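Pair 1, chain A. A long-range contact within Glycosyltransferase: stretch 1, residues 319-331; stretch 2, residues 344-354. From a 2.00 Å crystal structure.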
# COMPACT_ATOMS: atom_id res chain seq x y z
N HIS A 319 17.01 8.02 20.01
CA HIS A 319 17.03 8.38 18.60
C HIS A 319 17.22 9.90 18.39
O HIS A 319 17.32 10.67 19.37
CB HIS A 319 15.75 7.81 17.91
CG HIS A 319 14.50 8.55 18.26
ND1 HIS A 319 13.86 8.43 19.47
CD2 HIS A 319 13.83 9.50 17.57
CE1 HIS A 319 12.81 9.22 19.49
NE2 HIS A 319 12.77 9.88 18.35
N HIS A 320 17.30 10.35 17.14
CA HIS A 320 17.59 11.77 16.90
C HIS A 320 16.38 12.70 16.83
O HIS A 320 16.55 13.93 16.52
CB HIS A 320 18.45 11.94 15.68
CG HIS A 320 17.68 11.86 14.42
ND1 HIS A 320 17.31 10.65 13.85
CD2 HIS A 320 17.20 12.83 13.59
CE1 HIS A 320 16.65 10.89 12.73
NE2 HIS A 320 16.57 12.20 12.55
N GLY A 321 15.19 12.17 17.15
CA GLY A 321 14.00 13.00 17.31
C GLY A 321 13.20 13.33 16.03
O GLY A 321 12.34 14.23 16.05
N GLY A 322 13.52 12.65 14.91
CA GLY A 322 12.82 12.85 13.62
C GLY A 322 11.37 12.32 13.70
O GLY A 322 11.02 11.52 14.57
N GLY A 323 10.53 12.76 12.77
CA GLY A 323 9.08 12.48 12.84
C GLY A 323 8.69 11.06 12.72
O GLY A 323 7.74 10.60 13.39
N GLY A 324 9.37 10.31 11.83
CA GLY A 324 8.95 8.90 11.59
C GLY A 324 9.15 8.11 12.85
O GLY A 324 8.27 7.35 13.29
N THR A 325 10.33 8.28 13.45
CA THR A 325 10.66 7.51 14.65
C THR A 325 9.89 7.93 15.87
O THR A 325 9.43 7.07 16.60
CB THR A 325 12.16 7.51 14.95
OG1 THR A 325 12.83 6.92 13.82
CG2 THR A 325 12.48 6.72 16.17
N ARG A 326 9.72 9.22 16.06
CA ARG A 326 8.94 9.67 17.20
C ARG A 326 7.44 9.34 17.06
O ARG A 326 6.77 9.12 18.06
CB ARG A 326 9.16 11.15 17.49
CG ARG A 326 8.48 12.07 16.53
CD ARG A 326 9.02 13.48 16.68
NE ARG A 326 8.24 14.34 15.77
CZ ARG A 326 8.73 15.36 15.10
NH1 ARG A 326 10.03 15.70 15.23
NH2 ARG A 326 7.93 16.08 14.30
N THR A 327 6.92 9.28 15.84
CA THR A 327 5.53 8.89 15.68
C THR A 327 5.38 7.44 16.04
O THR A 327 4.36 7.07 16.60
CB THR A 327 4.96 9.18 14.27
OG1 THR A 327 5.14 10.55 13.98
CG2 THR A 327 3.50 8.95 14.21
N ASN A 328 6.39 6.60 15.76
CA ASN A 328 6.35 5.22 16.22
C ASN A 328 6.41 5.12 17.78
O ASN A 328 5.65 4.31 18.40
CB ASN A 328 7.54 4.43 15.62
CG ASN A 328 7.25 3.90 14.25
OD1 ASN A 328 6.60 2.89 14.11
ND2 ASN A 328 7.75 4.58 13.23
N ALA A 329 7.20 5.98 18.42
CA ALA A 329 7.26 5.92 19.91
C ALA A 329 5.91 6.41 20.48
O ALA A 329 5.47 5.93 21.53
CB ALA A 329 8.37 6.80 20.46
N ILE A 330 5.31 7.39 19.79
CA ILE A 330 3.95 7.86 20.19
C ILE A 330 2.95 6.71 20.09
O ILE A 330 2.22 6.42 21.07
CB ILE A 330 3.46 9.02 19.36
CG1 ILE A 330 4.28 10.26 19.68
CG2 ILE A 330 1.93 9.34 19.64
CD1 ILE A 330 3.73 11.43 19.05
N ARG A 331 2.91 6.06 18.93
CA ARG A 331 1.91 5.05 18.65
C ARG A 331 2.06 3.81 19.56
O ARG A 331 1.06 3.21 19.98
CB ARG A 331 1.95 4.64 17.17
CG ARG A 331 1.13 3.45 16.80
CD ARG A 331 1.26 3.14 15.34
NE ARG A 331 0.24 2.19 14.92
CZ ARG A 331 0.21 1.59 13.72
NH1 ARG A 331 1.18 1.83 12.80
NH2 ARG A 331 -0.78 0.73 13.45
N TRP A 344 14.98 19.83 11.11
CA TRP A 344 13.63 20.42 10.91
C TRP A 344 13.03 20.98 12.20
O TRP A 344 12.90 22.20 12.36
CB TRP A 344 12.68 19.40 10.22
CG TRP A 344 11.41 20.06 9.87
CD1 TRP A 344 10.20 19.86 10.47
CD2 TRP A 344 11.23 21.09 8.86
NE1 TRP A 344 9.24 20.72 9.89
CE2 TRP A 344 9.88 21.50 8.93
CE3 TRP A 344 12.10 21.74 7.95
CZ2 TRP A 344 9.38 22.48 8.11
CZ3 TRP A 344 11.61 22.70 7.11
CH2 TRP A 344 10.23 23.08 7.19
N ASP A 345 12.69 20.10 13.13
CA ASP A 345 11.95 20.48 14.34
C ASP A 345 12.34 19.64 15.53
O ASP A 345 11.64 19.65 16.55
CB ASP A 345 10.43 20.27 14.14
CG ASP A 345 10.10 18.83 13.74
OD1 ASP A 345 8.91 18.53 13.47
OD2 ASP A 345 11.04 18.00 13.74
N GLU A 346 13.43 18.89 15.41
CA GLU A 346 13.71 17.88 16.40
C GLU A 346 13.97 18.48 17.79
O GLU A 346 13.57 17.88 18.80
CB GLU A 346 14.90 17.01 15.97
CG GLU A 346 14.72 16.33 14.67
CD GLU A 346 15.38 17.12 13.56
OE1 GLU A 346 15.22 18.36 13.44
OE2 GLU A 346 16.13 16.49 12.83
N GLY A 347 14.63 19.62 17.85
CA GLY A 347 15.00 20.27 19.14
C GLY A 347 13.73 20.66 19.89
O GLY A 347 13.54 20.36 21.08
N TYR A 348 12.83 21.28 19.16
CA TYR A 348 11.66 21.89 19.72
C TYR A 348 10.67 20.82 20.14
O TYR A 348 10.10 20.89 21.22
CB TYR A 348 11.06 22.88 18.72
CG TYR A 348 9.77 23.49 19.23
CD1 TYR A 348 9.77 24.77 19.72
CD2 TYR A 348 8.56 22.76 19.21
CE1 TYR A 348 8.61 25.36 20.13
CE2 TYR A 348 7.40 23.33 19.62
CZ TYR A 348 7.44 24.62 20.11
OH TYR A 348 6.31 25.23 20.51
N VAL A 349 10.48 19.81 19.30
CA VAL A 349 9.60 18.69 19.66
C VAL A 349 10.22 17.89 20.82
O VAL A 349 9.50 17.41 21.70
CB VAL A 349 9.37 17.80 18.48
CG1 VAL A 349 8.69 16.46 18.91
CG2 VAL A 349 8.50 18.57 17.42
N ALA A 350 11.55 17.76 20.84
CA ALA A 350 12.18 17.03 21.96
C ALA A 350 11.79 17.65 23.33
O ALA A 350 11.42 16.93 24.26
CB ALA A 350 13.70 16.95 21.82
N GLU A 351 11.78 18.97 23.39
CA GLU A 351 11.46 19.66 24.66
C GLU A 351 10.02 19.46 25.03
O GLU A 351 9.73 19.28 26.20
CB GLU A 351 11.75 21.12 24.52
CG GLU A 351 12.20 21.82 25.74
CD GLU A 351 12.99 23.03 25.25
OE1 GLU A 351 13.53 22.87 24.11
OE2 GLU A 351 13.03 24.10 25.93
N ARG A 352 9.12 19.46 24.02
CA ARG A 352 7.70 19.16 24.27
C ARG A 352 7.49 17.78 24.94
O ARG A 352 6.77 17.67 25.91
CB ARG A 352 6.88 19.33 22.98
CG ARG A 352 6.06 20.65 22.91
CD ARG A 352 6.89 21.86 22.61
NE ARG A 352 7.49 22.48 23.81
CZ ARG A 352 8.58 23.24 23.79
NH1 ARG A 352 9.18 23.50 22.64
NH2 ARG A 352 9.06 23.76 24.90
N PHE A 353 8.16 16.74 24.45
CA PHE A 353 8.07 15.42 25.05
C PHE A 353 8.67 15.44 26.47
O PHE A 353 8.12 14.80 27.37
CB PHE A 353 8.87 14.41 24.24
CG PHE A 353 8.17 13.88 23.00
CD1 PHE A 353 8.72 14.12 21.73
CD2 PHE A 353 7.04 13.08 23.11
CE1 PHE A 353 8.10 13.63 20.58
CE2 PHE A 353 6.38 12.54 21.94
CZ PHE A 353 6.92 12.81 20.70
N ALA A 354 9.79 16.14 26.62
CA ALA A 354 10.49 16.19 27.93
C ALA A 354 9.55 16.82 28.98
O ALA A 354 9.42 16.26 30.07
CB ALA A 354 11.83 16.93 27.83
O HOH W 1 12.14 15.24 18.68

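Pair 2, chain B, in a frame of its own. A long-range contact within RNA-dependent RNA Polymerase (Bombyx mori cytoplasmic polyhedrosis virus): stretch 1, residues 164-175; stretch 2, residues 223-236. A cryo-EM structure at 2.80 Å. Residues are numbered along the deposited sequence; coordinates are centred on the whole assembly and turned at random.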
# COMPACT_ATOMS: atom_id res chain seq x y z
N ASN B 164 11.81 39.25 -23.91
CA ASN B 164 12.78 39.66 -22.90
C ASN B 164 12.21 39.49 -21.50
O ASN B 164 11.75 40.45 -20.88
CB ASN B 164 13.27 41.09 -23.15
CG ASN B 164 12.14 42.06 -23.42
OD1 ASN B 164 10.96 41.69 -23.38
ND2 ASN B 164 12.48 43.31 -23.70
N TYR B 165 12.25 38.25 -21.01
CA TYR B 165 11.95 37.93 -19.62
C TYR B 165 13.04 36.98 -19.13
O TYR B 165 13.65 36.27 -19.93
CB TYR B 165 10.54 37.33 -19.48
CG TYR B 165 10.24 36.11 -20.31
CD1 TYR B 165 10.50 34.84 -19.85
CD2 TYR B 165 9.66 36.25 -21.57
CE1 TYR B 165 10.23 33.74 -20.61
CE2 TYR B 165 9.39 35.16 -22.33
CZ TYR B 165 9.67 33.90 -21.85
OH TYR B 165 9.40 32.81 -22.63
N PRO B 166 13.35 36.99 -17.81
CA PRO B 166 14.62 36.38 -17.35
C PRO B 166 14.75 34.87 -17.53
O PRO B 166 15.88 34.35 -17.46
CB PRO B 166 14.63 36.73 -15.86
CG PRO B 166 13.80 37.92 -15.74
CD PRO B 166 12.72 37.77 -16.73
N LEU B 167 13.65 34.16 -17.77
CA LEU B 167 13.75 32.71 -17.91
C LEU B 167 14.42 32.34 -19.23
O LEU B 167 15.05 31.29 -19.33
CB LEU B 167 12.37 32.08 -17.77
CG LEU B 167 12.31 30.55 -17.64
CD1 LEU B 167 13.03 30.09 -16.39
CD2 LEU B 167 10.89 30.04 -17.64
N ARG B 168 14.34 33.22 -20.23
CA ARG B 168 15.08 33.01 -21.47
C ARG B 168 16.58 33.09 -21.24
O ARG B 168 17.35 32.29 -21.78
CB ARG B 168 14.67 34.03 -22.53
CG ARG B 168 13.21 34.00 -22.90
CD ARG B 168 12.81 32.65 -23.43
NE ARG B 168 13.45 32.27 -24.68
CZ ARG B 168 12.96 32.52 -25.89
NH1 ARG B 168 11.80 33.15 -26.01
NH2 ARG B 168 13.61 32.12 -26.97
N THR B 169 17.02 34.05 -20.42
CA THR B 169 18.45 34.16 -20.13
C THR B 169 18.92 33.02 -19.25
O THR B 169 20.06 32.58 -19.40
CB THR B 169 18.76 35.49 -19.46
OG1 THR B 169 18.14 35.53 -18.17
CG2 THR B 169 18.22 36.62 -20.30
N TYR B 170 18.06 32.50 -18.36
CA TYR B 170 18.42 31.28 -17.63
C TYR B 170 18.57 30.08 -18.56
O TYR B 170 19.53 29.31 -18.42
CB TYR B 170 17.41 30.98 -16.53
CG TYR B 170 17.69 31.72 -15.24
CD1 TYR B 170 18.68 31.28 -14.38
CD2 TYR B 170 16.94 32.83 -14.87
CE1 TYR B 170 18.95 31.94 -13.20
CE2 TYR B 170 17.20 33.49 -13.69
CZ TYR B 170 18.20 33.04 -12.86
OH TYR B 170 18.47 33.70 -11.69
N VAL B 171 17.64 29.91 -19.51
CA VAL B 171 17.72 28.80 -20.47
C VAL B 171 18.98 28.91 -21.33
O VAL B 171 19.68 27.91 -21.55
CB VAL B 171 16.44 28.73 -21.32
CG1 VAL B 171 16.59 27.79 -22.49
CG2 VAL B 171 15.27 28.25 -20.48
N LYS B 172 19.32 30.12 -21.75
CA LYS B 172 20.50 30.30 -22.60
C LYS B 172 21.79 30.13 -21.81
O LYS B 172 22.75 29.53 -22.30
CB LYS B 172 20.45 31.66 -23.29
CG LYS B 172 21.53 31.83 -24.35
CD LYS B 172 21.51 33.22 -24.95
CE LYS B 172 20.36 33.38 -25.91
NZ LYS B 172 20.43 34.69 -26.62
N LEU B 173 21.84 30.64 -20.57
CA LEU B 173 23.06 30.49 -19.79
C LEU B 173 23.24 29.08 -19.24
O LEU B 173 24.37 28.73 -18.87
CB LEU B 173 23.07 31.48 -18.63
CG LEU B 173 23.30 32.95 -18.92
CD1 LEU B 173 23.12 33.75 -17.65
CD2 LEU B 173 24.70 33.14 -19.47
N LEU B 174 22.19 28.27 -19.16
CA LEU B 174 22.36 26.92 -18.66
C LEU B 174 22.46 25.86 -19.75
O LEU B 174 23.09 24.82 -19.53
CB LEU B 174 21.21 26.55 -17.72
CG LEU B 174 21.15 27.25 -16.36
CD1 LEU B 174 19.86 26.92 -15.65
CD2 LEU B 174 22.34 26.87 -15.50
N PHE B 175 21.88 26.08 -20.94
CA PHE B 175 21.74 24.99 -21.89
C PHE B 175 22.28 25.28 -23.28
O PHE B 175 22.18 24.41 -24.15
CB PHE B 175 20.27 24.58 -22.01
CG PHE B 175 19.62 24.27 -20.69
CD1 PHE B 175 19.93 23.11 -20.01
CD2 PHE B 175 18.69 25.14 -20.15
CE1 PHE B 175 19.34 22.83 -18.80
CE2 PHE B 175 18.10 24.87 -18.94
CZ PHE B 175 18.42 23.71 -18.26
N THR B 223 6.10 36.14 -10.14
CA THR B 223 6.37 37.16 -11.14
C THR B 223 7.73 36.86 -11.78
O THR B 223 8.32 35.80 -11.54
CB THR B 223 6.30 38.54 -10.52
OG1 THR B 223 7.32 38.69 -9.53
CG2 THR B 223 4.95 38.74 -9.86
N HIS B 224 8.24 37.77 -12.60
CA HIS B 224 9.52 37.51 -13.25
C HIS B 224 10.69 37.71 -12.29
O HIS B 224 11.66 36.94 -12.33
CB HIS B 224 9.66 38.40 -14.49
CG HIS B 224 8.70 38.06 -15.58
ND1 HIS B 224 8.84 36.95 -16.37
CD2 HIS B 224 7.57 38.68 -15.99
CE1 HIS B 224 7.85 36.90 -17.24
NE2 HIS B 224 7.06 37.93 -17.03
N VAL B 225 10.60 38.70 -11.41
CA VAL B 225 11.65 38.92 -10.43
C VAL B 225 11.64 37.80 -9.39
O VAL B 225 12.70 37.35 -8.92
CB VAL B 225 11.48 40.30 -9.78
CG1 VAL B 225 12.77 40.74 -9.14
CG2 VAL B 225 10.96 41.31 -10.76
N GLU B 226 10.45 37.33 -9.04
CA GLU B 226 10.34 36.18 -8.16
C GLU B 226 10.84 34.91 -8.83
O GLU B 226 11.35 34.01 -8.15
CB GLU B 226 8.90 36.03 -7.69
CG GLU B 226 8.47 37.10 -6.71
CD GLU B 226 7.03 36.95 -6.31
OE1 GLU B 226 6.31 36.17 -6.95
OE2 GLU B 226 6.62 37.61 -5.33
N SER B 227 10.73 34.82 -10.16
CA SER B 227 11.33 33.69 -10.86
C SER B 227 12.85 33.76 -10.83
O SER B 227 13.51 32.72 -10.78
CB SER B 227 10.85 33.64 -12.30
OG SER B 227 11.37 34.71 -13.06
N ILE B 228 13.41 34.97 -10.85
CA ILE B 228 14.85 35.14 -10.65
C ILE B 228 15.26 34.62 -9.28
O ILE B 228 16.24 33.87 -9.16
CB ILE B 228 15.26 36.61 -10.83
CG1 ILE B 228 14.97 37.07 -12.24
CG2 ILE B 228 16.73 36.80 -10.55
CD1 ILE B 228 15.14 38.52 -12.37
N VAL B 229 14.52 35.01 -8.24
CA VAL B 229 14.82 34.58 -6.87
C VAL B 229 14.72 33.06 -6.74
O VAL B 229 15.58 32.41 -6.13
CB VAL B 229 13.88 35.30 -5.89
CG1 VAL B 229 14.10 34.81 -4.47
CG2 VAL B 229 14.06 36.79 -5.97
N ALA B 230 13.69 32.47 -7.37
CA ALA B 230 13.50 31.02 -7.34
C ALA B 230 14.64 30.28 -8.02
O ALA B 230 15.20 29.34 -7.45
CB ALA B 230 12.17 30.67 -7.99
N MET B 231 15.02 30.71 -9.24
CA MET B 231 16.08 30.02 -9.97
C MET B 231 17.44 30.19 -9.31
O MET B 231 18.26 29.26 -9.32
CB MET B 231 16.13 30.52 -11.42
CG MET B 231 14.95 30.08 -12.26
SD MET B 231 14.79 28.30 -12.34
CE MET B 231 16.26 27.85 -13.24
N ASN B 232 17.70 31.36 -8.70
CA ASN B 232 18.94 31.54 -7.95
C ASN B 232 18.99 30.62 -6.75
O ASN B 232 20.05 30.05 -6.45
CB ASN B 232 19.09 32.99 -7.49
CG ASN B 232 19.29 33.95 -8.63
OD1 ASN B 232 19.90 33.62 -9.64
ND2 ASN B 232 18.82 35.18 -8.44
N HIS B 233 17.86 30.43 -6.06
CA HIS B 233 17.84 29.52 -4.92
C HIS B 233 18.01 28.06 -5.35
O HIS B 233 18.67 27.28 -4.66
CB HIS B 233 16.55 29.71 -4.12
CG HIS B 233 16.45 28.83 -2.91
ND1 HIS B 233 17.31 28.94 -1.84
CD2 HIS B 233 15.58 27.84 -2.59
CE1 HIS B 233 16.99 28.05 -0.92
NE2 HIS B 233 15.94 27.37 -1.36
N PHE B 234 17.44 27.67 -6.50
CA PHE B 234 17.61 26.29 -6.94
C PHE B 234 19.05 26.01 -7.36
O PHE B 234 19.58 24.93 -7.05
CB PHE B 234 16.66 25.94 -8.09
CG PHE B 234 15.21 25.84 -7.70
CD1 PHE B 234 14.81 24.94 -6.73
CD2 PHE B 234 14.24 26.54 -8.39
CE1 PHE B 234 13.48 24.82 -6.38
CE2 PHE B 234 12.91 26.42 -8.05
CZ PHE B 234 12.53 25.56 -7.05
N LEU B 235 19.71 26.96 -8.02
CA LEU B 235 21.12 26.77 -8.36
C LEU B 235 22.01 26.79 -7.12
O LEU B 235 23.02 26.07 -7.06
CB LEU B 235 21.55 27.82 -9.37
CG LEU B 235 20.82 27.65 -10.71
CD1 LEU B 235 21.09 28.80 -11.63
CD2 LEU B 235 21.20 26.33 -11.36
N HIS B 236 21.64 27.58 -6.10
CA HIS B 236 22.37 27.54 -4.83
C HIS B 236 22.23 26.19 -4.15
O HIS B 236 23.18 25.70 -3.53
CB HIS B 236 21.87 28.64 -3.89
CG HIS B 236 22.48 28.55 -2.53
ND1 HIS B 236 23.77 28.93 -2.26
CD2 HIS B 236 21.98 28.07 -1.36
CE1 HIS B 236 24.04 28.72 -0.99
NE2 HIS B 236 22.96 28.20 -0.42

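Two helix pairs with a common backbone arrangement. In pair 1, from a glycosyltransferase, helix 323-331 runs beside helix 346-354; in pair 2, from a viral RNA-dependent RNA polymerase, helix 166-175 runs beside helix 224-236. Both pairs are near-parallel, with 15° between the N-to-C directions in pair 1 and 29° in pair 2, and their axes approach to 12.0 Å and 10.1 Å. The N, CA and C atoms of 14 central residues superpose with an RMSD of 0.6 Å.

The central match is Arg326(A) with Tyr170(B). Each points its CA-to-CB bond toward the partner helix and has the largest covered area of its pair, but chi1 is p (75°) in the arginine and m (-85°) in the tyrosine. Arg326(A) reaches the start of the second helix, where its guanidinium forms a two-pronged salt bridge with Asp345(A): NH1 of Arg326(A) donates to OD2 of Asp345(A) at 2.9 Å, and NH2 of Arg326(A) to OD1 of Asp345(A) at 2.8 Å. NH1 of Arg326(A) also donates to the backbone O of Gly321(A) at 2.9 Å, tying the side chain to the loop before its own helix. Tyr170(B) instead sits as a knob among Ile228(B), Met231(B), Asn232(B) and Leu235(B), and its OH donates a 2.5 Å hydrogen bond to OD1 of Asn232(B), so a polar tip is satisfied inside an otherwise largely apolar socket. Asp345(A) matches Ser227(B), which makes no contact within 4.5 Å across the pair; its OG donates to O of His224(B) in its own helix, at a very short 2.4 Å.

Val349(A) matches Met231(B), and both lie over a flat group. CG1 of Val349(A) is over one face of the guanidinium and 3.7 Å from CD of Arg326(A); CB of Met231(B) is over one face of the phenol ring, 3.7 Å from the centroid of the Tyr170(B) ring, in a CH-pi contact. One turn on, Phe353(A) matches Leu235(B), and Ile330(A) matches Leu174(B). CG1 of Ile330(A) meets CZ of Phe353(A) at 3.8 Å, at the edge of the ring, whereas CD2 of Leu174(B) and CD2 of Leu235(B) stand 4.3 Å apart. Among these matched positions the aromatic ring is Phe353(A), on the second helix, in pair 1 and Tyr170(B), on the first helix, in pair 2.

At the N-terminal end, Gly322(A) matches Pro166(B), and Glu346(A) matches Ile228(B). CB of Pro166(B) packs on CG1 of Ile228(B) at 3.7 Å, an apolar contact. In pair 1 the glycine brings only backbone: N of Gly322(A) is 3.9 Å from CG of Glu346(A). Just before it, Gly321(A) has a positive phi (85°), which favours glycine, and an ideal CB there would lie only 3.4 Å from CB of Glu346(A). Water 1 joins the two backbones here, donating to O of Gly321(A) at 2.8 Å and to O of Glu346(A) at 3.0 Å.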